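Local coordinates for protein possible translation initiation inhibitor (PDB 3LME) that is of unknown function but belongs to the YjgF-like family of small alpha/beta proteins and forms a three-chain assembly, at residues Ile52-Asp57 / Val93-Trp98; Val78-Asp82 / Asp118-Asp123. The protein carries 1 engineered substitution. One frame throughout, in Å; residues are numbered along the deposited sequence.

Contact 1: residues Ile52-Asp57 / Val93-Trp98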
loop_
_atom_site.group_PDB
_atom_site.type_symbol
_atom_site.label_atom_id
_atom_site.label_comp_id
_atom_site.label_asym_id
_atom_site.label_seq_id
_atom_site.Cartn_x
_atom_site.Cartn_y
_atom_site.Cartn_z
ATOM N N ILE A 52 -6.207 -19.370 0.342
ATOM C CA ILE A 52 -6.691 -18.026 0.299
ATOM C C ILE A 52 -7.709 -17.733 1.396
ATOM O O ILE A 52 -7.613 -16.667 2.051
ATOM C CB ILE A 52 -7.237 -17.708 -1.079
ATOM C CG1 ILE A 52 -6.066 -17.405 -2.014
ATOM C CG2 ILE A 52 -8.178 -16.506 -1.017
ATOM C CD1 ILE A 52 -6.381 -17.597 -3.445
ATOM N N ARG A 53 -8.674 -18.645 1.614
ATOM C CA ARG A 53 -9.626 -18.492 2.741
ATOM C C ARG A 53 -8.843 -18.305 4.055
ATOM O O ARG A 53 -9.140 -17.403 4.852
ATOM C CB ARG A 53 -10.635 -19.656 2.821
ATOM C CG ARG A 53 -11.614 -19.627 4.021
ATOM C CD ARG A 53 -12.333 -18.254 4.158
ATOM N NE ARG A 53 -13.306 -18.100 5.270
ATOM C CZ ARG A 53 -14.609 -18.395 5.194
ATOM N NH1 ARG A 53 -15.100 -18.904 4.078
ATOM N NH2 ARG A 53 -15.419 -18.190 6.234
ATOM N N ARG A 54 -7.800 -19.106 4.227
ATOM C CA ARG A 54 -7.006 -19.047 5.431
ATOM C C ARG A 54 -6.210 -17.758 5.561
ATOM O O ARG A 54 -5.980 -17.277 6.674
ATOM C CB ARG A 54 -6.072 -20.246 5.508
ATOM C CG ARG A 54 -5.368 -20.423 6.848
ATOM C CD ARG A 54 -6.395 -20.714 7.881
ATOM N NE ARG A 54 -5.794 -21.448 8.981
ATOM C CZ ARG A 54 -5.885 -22.762 9.157
ATOM N NH1 ARG A 54 -6.549 -23.519 8.296
ATOM N NH2 ARG A 54 -5.285 -23.313 10.210
ATOM N N MET A 55 -5.763 -17.213 4.433
ATOM C CA MET A 55 -5.114 -15.902 4.407
ATOM C C MET A 55 -6.102 -14.843 4.902
ATOM O O MET A 55 -5.772 -14.043 5.790
ATOM C CB MET A 55 -4.627 -15.588 3.002
ATOM C CG MET A 55 -4.039 -14.186 2.786
ATOM S SD MET A 55 -3.584 -13.977 1.052
ATOM C CE MET A 55 -5.223 -13.817 0.304
ATOM N N PHE A 56 -7.329 -14.878 4.375
ATOM C CA PHE A 56 -8.358 -13.951 4.848
ATOM C C PHE A 56 -8.711 -14.116 6.336
ATOM O O PHE A 56 -8.774 -13.116 7.074
ATOM C CB PHE A 56 -9.591 -14.048 3.990
ATOM C CG PHE A 56 -9.507 -13.261 2.736
ATOM C CD1 PHE A 56 -9.755 -11.912 2.743
ATOM C CD2 PHE A 56 -9.181 -13.876 1.539
ATOM C CE1 PHE A 56 -9.697 -11.181 1.569
ATOM C CE2 PHE A 56 -9.101 -13.141 0.332
ATOM C CZ PHE A 56 -9.354 -11.809 0.349
ATOM N N ASP A 57 -8.913 -15.365 6.778
ATOM C CA ASP A 57 -9.185 -15.642 8.180
ATOM C C ASP A 57 -8.027 -15.150 9.083
ATOM O O ASP A 57 -8.274 -14.508 10.117
ATOM C CB ASP A 57 -9.439 -17.132 8.408
ATOM C CG ASP A 57 -10.763 -17.645 7.782
ATOM O OD1 ASP A 57 -11.680 -16.862 7.413
ATOM O OD2 ASP A 57 -10.889 -18.888 7.684
ATOM N N VAL A 93 -13.699 -16.499 -2.580
ATOM C CA VAL A 93 -13.544 -16.453 -1.136
ATOM C C VAL A 93 -14.194 -15.220 -0.523
ATOM O O VAL A 93 -14.777 -15.293 0.571
ATOM C CB VAL A 93 -12.093 -16.578 -0.719
ATOM C CG1 VAL A 93 -11.950 -16.251 0.753
ATOM C CG2 VAL A 93 -11.585 -18.028 -1.020
ATOM N N GLN A 94 -14.105 -14.093 -1.233
ATOM C CA GLN A 94 -14.745 -12.883 -0.767
ATOM C C GLN A 94 -16.278 -12.995 -0.830
ATOM O O GLN A 94 -16.952 -12.499 0.055
ATOM C CB GLN A 94 -14.221 -11.653 -1.497
ATOM C CG GLN A 94 -12.906 -11.135 -0.982
ATOM C CD GLN A 94 -12.602 -9.743 -1.494
ATOM O OE1 GLN A 94 -12.179 -9.558 -2.638
ATOM N NE2 GLN A 94 -12.813 -8.750 -0.649
ATOM N N LYS A 95 -16.836 -13.659 -1.843
ATOM C CA LYS A 95 -18.287 -13.930 -1.825
ATOM C C LYS A 95 -18.675 -14.736 -0.584
ATOM O O LYS A 95 -19.740 -14.534 -0.001
ATOM C CB LYS A 95 -18.765 -14.657 -3.082
ATOM C CG LYS A 95 -19.258 -13.710 -4.180
ATOM C CD LYS A 95 -19.602 -14.471 -5.447
ATOM C CE LYS A 95 -19.387 -13.592 -6.689
ATOM N NZ LYS A 95 -20.626 -12.817 -7.119
ATOM N N ASP A 96 -17.791 -15.639 -0.169
ATOM C CA ASP A 96 -18.077 -16.481 0.971
ATOM C C ASP A 96 -18.129 -15.672 2.265
ATOM O O ASP A 96 -18.902 -15.979 3.176
ATOM C CB ASP A 96 -17.008 -17.558 1.115
ATOM C CG ASP A 96 -17.204 -18.749 0.175
ATOM O OD1 ASP A 96 -18.300 -18.911 -0.464
ATOM O OD2 ASP A 96 -16.211 -19.534 0.106
ATOM N N ILE A 97 -17.284 -14.649 2.341
ATOM C CA ILE A 97 -17.085 -13.929 3.579
ATOM C C ILE A 97 -18.043 -12.756 3.651
ATOM O O ILE A 97 -18.717 -12.566 4.658
ATOM C CB ILE A 97 -15.590 -13.512 3.762
ATOM C CG1 ILE A 97 -14.737 -14.772 3.972
ATOM C CG2 ILE A 97 -15.417 -12.523 4.911
ATOM C CD1 ILE A 97 -13.282 -14.515 4.227
ATOM N N TRP A 98 -18.128 -12.005 2.565
ATOM C CA TRP A 98 -18.861 -10.754 2.537
ATOM C C TRP A 98 -20.298 -10.922 2.021
ATOM O O TRP A 98 -21.079 -9.978 2.022
ATOM C CB TRP A 98 -18.078 -9.699 1.715
ATOM C CG TRP A 98 -17.082 -8.924 2.553
ATOM C CD1 TRP A 98 -17.335 -7.789 3.259
ATOM C CD2 TRP A 98 -15.691 -9.234 2.774
ATOM N NE1 TRP A 98 -16.199 -7.371 3.910
ATOM C CE2 TRP A 98 -15.177 -8.242 3.637
ATOM C CE3 TRP A 98 -14.831 -10.242 2.321
ATOM C CZ2 TRP A 98 -13.829 -8.230 4.062
ATOM C CZ3 TRP A 98 -13.499 -10.241 2.750
ATOM C CH2 TRP A 98 -13.013 -9.244 3.619
#
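Phe56 enters helix 83-98 as a knob into a hole, the hole being formed by Val93, Gln94, Ile97 and Trp98. The fit begins at its CB, which meets Ile97 CD1 at 3.7 Å. With CG turned anti to the carbonyl carbon (chi1 -82°), the ring reaches across to the other helix. Its CD2 lies 3.7 Å from Val93 CG1, the branch that also rests near Arg53 CA. On the other flank, CE1 comes to 4.1 Å from Trp98 CZ3, approaching the indole at its edge, near the indole plane. At the tip, CZ touches Gln94 CG at 3.9 Å, meeting the aliphatic part of that side chain.

Arg53 borders the knob on the more accessible side of the groove. A bend at chi2 (51°) lays the guanidinium over Ile97, whose CG1 sits above the centre of one face, 3.8 Å from Arg53 CZ. NE turns back to its own helix, to Asp57 OD1 at 3.0 Å, a salt bridge that lies in the guanidinium plane but meets the carboxylate on its syn side, tilted out of its plane; it limits rotation of the group. Asp96 comes near NH1 without forming a salt bridge to it and pairs instead with Lys92. Deeper in the interface, Ile52 CG2 packs on Val93 CG2 at 3.7 Å.

The segments run in broadly the same direction, 43° apart, and meet mainly through side chains, although Val93 also rests on the backbone of Arg53; the pair illustrates how an aromatic knob, with an arginine beside it, can fill the groove between two helices. Both helices lie against the sheet: Phe56 also touches Ile122 of strand 120-127, and Gln94 packs on Leu76 of strand 73-80 while its OE1 accepts a hydrogen bond from Arg106. Trp98 NE1 is bonded to Lys70 O, ahead of strand 73-80.

Contact 2: residues Val78-Asp82 / Asp118-Asp123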
loop_
_atom_site.group_PDB
_atom_site.type_symbol
_atom_site.label_atom_id
_atom_site.label_comp_id
_atom_site.label_asym_id
_atom_site.label_seq_id
_atom_site.Cartn_x
_atom_site.Cartn_y
_atom_site.Cartn_z
ATOM N N VAL A 78 -4.273 -7.217 -2.315
ATOM C CA VAL A 78 -3.935 -8.618 -2.485
ATOM C C VAL A 78 -2.822 -8.749 -3.512
ATOM O O VAL A 78 -2.960 -8.313 -4.666
ATOM C CB VAL A 78 -5.143 -9.447 -2.917
ATOM C CG1 VAL A 78 -4.909 -10.932 -2.633
ATOM C CG2 VAL A 78 -6.360 -8.987 -2.188
ATOM N N PHE A 79 -1.701 -9.312 -3.073
ATOM C CA PHE A 79 -0.620 -9.695 -3.974
ATOM C C PHE A 79 -0.683 -11.203 -4.196
ATOM O O PHE A 79 -0.694 -11.994 -3.252
ATOM C CB PHE A 79 0.731 -9.308 -3.385
ATOM C CG PHE A 79 0.776 -7.912 -2.841
ATOM C CD1 PHE A 79 1.186 -6.857 -3.641
ATOM C CD2 PHE A 79 0.414 -7.653 -1.524
ATOM C CE1 PHE A 79 1.230 -5.559 -3.151
ATOM C CE2 PHE A 79 0.468 -6.338 -1.008
ATOM C CZ PHE A 79 0.875 -5.296 -1.836
ATOM N N VAL A 80 -0.753 -11.595 -5.452
ATOM C CA VAL A 80 -0.769 -12.986 -5.805
ATOM C C VAL A 80 0.306 -13.280 -6.860
ATOM O O VAL A 80 0.982 -12.391 -7.388
ATOM C CB VAL A 80 -2.162 -13.438 -6.331
ATOM C CG1 VAL A 80 -3.260 -12.950 -5.426
ATOM C CG2 VAL A 80 -2.386 -12.951 -7.754
ATOM N N THR A 81 0.412 -14.557 -7.177
ATOM C CA THR A 81 1.513 -15.104 -7.906
ATOM C C THR A 81 1.145 -15.348 -9.363
ATOM O O THR A 81 2.039 -15.434 -10.234
ATOM C CB THR A 81 1.997 -16.351 -7.151
ATOM O OG1 THR A 81 3.266 -16.033 -6.592
ATOM C CG2 THR A 81 2.079 -17.633 -8.030
ATOM N N ASP A 82 -0.170 -15.428 -9.611
ATOM C CA ASP A 82 -0.744 -15.633 -10.935
ATOM C C ASP A 82 -2.139 -15.012 -10.902
ATOM O O ASP A 82 -3.111 -15.649 -10.556
ATOM C CB ASP A 82 -0.773 -17.138 -11.266
ATOM C CG ASP A 82 -1.299 -17.454 -12.687
ATOM O OD1 ASP A 82 -1.780 -16.555 -13.428
ATOM O OD2 ASP A 82 -1.235 -18.646 -13.057
ATOM N N ASP A 118 4.710 -18.656 -1.086
ATOM C CA ASP A 118 3.246 -18.692 -1.051
ATOM C C ASP A 118 2.630 -18.124 -2.340
ATOM O O ASP A 118 3.305 -17.438 -3.118
ATOM C CB ASP A 118 2.728 -17.926 0.179
ATOM C CG ASP A 118 1.407 -18.503 0.735
ATOM O OD1 ASP A 118 0.431 -18.716 -0.033
ATOM O OD2 ASP A 118 1.348 -18.752 1.964
ATOM N N ILE A 119 1.354 -18.423 -2.560
ATOM C CA ILE A 119 0.639 -17.926 -3.728
ATOM C C ILE A 119 -0.087 -16.586 -3.553
ATOM O O ILE A 119 -0.540 -16.008 -4.522
ATOM C CB ILE A 119 -0.360 -18.961 -4.254
ATOM C CG1 ILE A 119 -1.591 -19.059 -3.340
ATOM C CG2 ILE A 119 0.332 -20.285 -4.443
ATOM C CD1 ILE A 119 -2.640 -20.010 -3.855
ATOM N N ALA A 120 -0.198 -16.089 -2.336
ATOM C CA ALA A 120 -0.986 -14.897 -2.076
ATOM C C ALA A 120 -0.655 -14.327 -0.715
ATOM O O ALA A 120 -0.494 -15.068 0.257
ATOM C CB ALA A 120 -2.475 -15.192 -2.175
ATOM N N GLU A 121 -0.552 -13.008 -0.652
ATOM C CA GLU A 121 -0.363 -12.322 0.605
ATOM C C GLU A 121 -1.275 -11.100 0.568
ATOM O O GLU A 121 -1.535 -10.568 -0.512
ATOM C CB GLU A 121 1.095 -11.923 0.732
ATOM C CG GLU A 121 1.487 -11.339 2.066
ATOM C CD GLU A 121 2.990 -11.329 2.255
ATOM O OE1 GLU A 121 3.469 -10.657 3.186
ATOM O OE2 GLU A 121 3.705 -12.001 1.473
ATOM N N ILE A 122 -1.785 -10.676 1.726
ATOM C CA ILE A 122 -2.769 -9.599 1.742
ATOM C C ILE A 122 -2.447 -8.547 2.773
ATOM O O ILE A 122 -1.936 -8.875 3.811
ATOM C CB ILE A 122 -4.245 -10.127 1.893
ATOM C CG1 ILE A 122 -5.268 -8.985 1.777
ATOM C CG2 ILE A 122 -4.471 -10.842 3.230
ATOM C CD1 ILE A 122 -6.671 -9.440 1.447
ATOM N N ASP A 123 -2.736 -7.289 2.450
ATOM C CA ASP A 123 -2.615 -6.145 3.367
ATOM C C ASP A 123 -3.972 -5.530 3.655
ATOM O O ASP A 123 -4.666 -5.113 2.732
ATOM C CB ASP A 123 -1.771 -5.049 2.752
ATOM C CG ASP A 123 -0.318 -5.372 2.761
ATOM O OD1 ASP A 123 0.045 -6.420 3.356
ATOM O OD2 ASP A 123 0.458 -4.572 2.172
#
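Phe79 and Glu121 form the hydrogen-bonded pair of an antiparallel bridge. Phe79 N donates to Glu121 O at 2.9 Å, and Glu121 N returns a bond to Phe79 O at 2.8 Å. Non-hydrogen-bonded pairs flank them, Val78 with Ile122 and Val80 with Ala120, and all four of these side chains stand on the same face of the sheet. There Val78 CG2 meets Ile122 CD1 at 3.7 Å, while Val80 CG1 lies 4.0 Å from the small Ala120 CB. Met55 and Phe56 of helix 48-64 pack over this apolar face.

On the opposite face, the Phe79 ring presents its edge to the acid of Asp123, with CE2 3.6 Å from Asp123 OD2 and the ring and carboxylate planes 74° apart. The carboxylate would probably feel the slightly positive ring edge as favourable. This face turns to the third subunit, where Leu109 of that subunit packs on Phe79 and Thr107 of that subunit on Glu121 and Asp123.

The pairing becomes less regular toward Thr81 and Ile119, both partly exposed. Thr81 N and Ile119 O are 3.2 Å apart and form only a weak, bent bond, with an N-H...O angle of 122°; here both segments have already left their strands. Tyr86 of helix 83-98 touches both side chains at this end. Asp82 follows as the N-cap of that helix, and Asp118, just before strand 120-127, forms a salt bridge with Arg51 and a hydrogen bond with His35.

Such a graded seam, regular inside and slackening where the strands give way to loop, belongs to the central mixed sheet of the YjgF-like alpha/beta fold: one face carries the helices, the other meets a neighbouring subunit.

After strands 4-5, 22-25 and 28-35 the chain enters helix 48-64, which holds 52-57, then strand 73-80, whose end begins segment 78-82. Helix 83-98 brings 93-98 back beside the first helix and closes contact 1; strand 120-127 then returns alongside strand 73-80 and closes contact 2. The two closures therefore cross, each spanning 35 intervening residues, and neither nests in the other. Strand 120-127 lies between strands 28-35 and 73-80, which are linked along the chain through helix 48-64. Contact 1 ties helix to helix, contact 2 strand to strand, and Met55, packing on Ala120 and Ile122, joins the two layers.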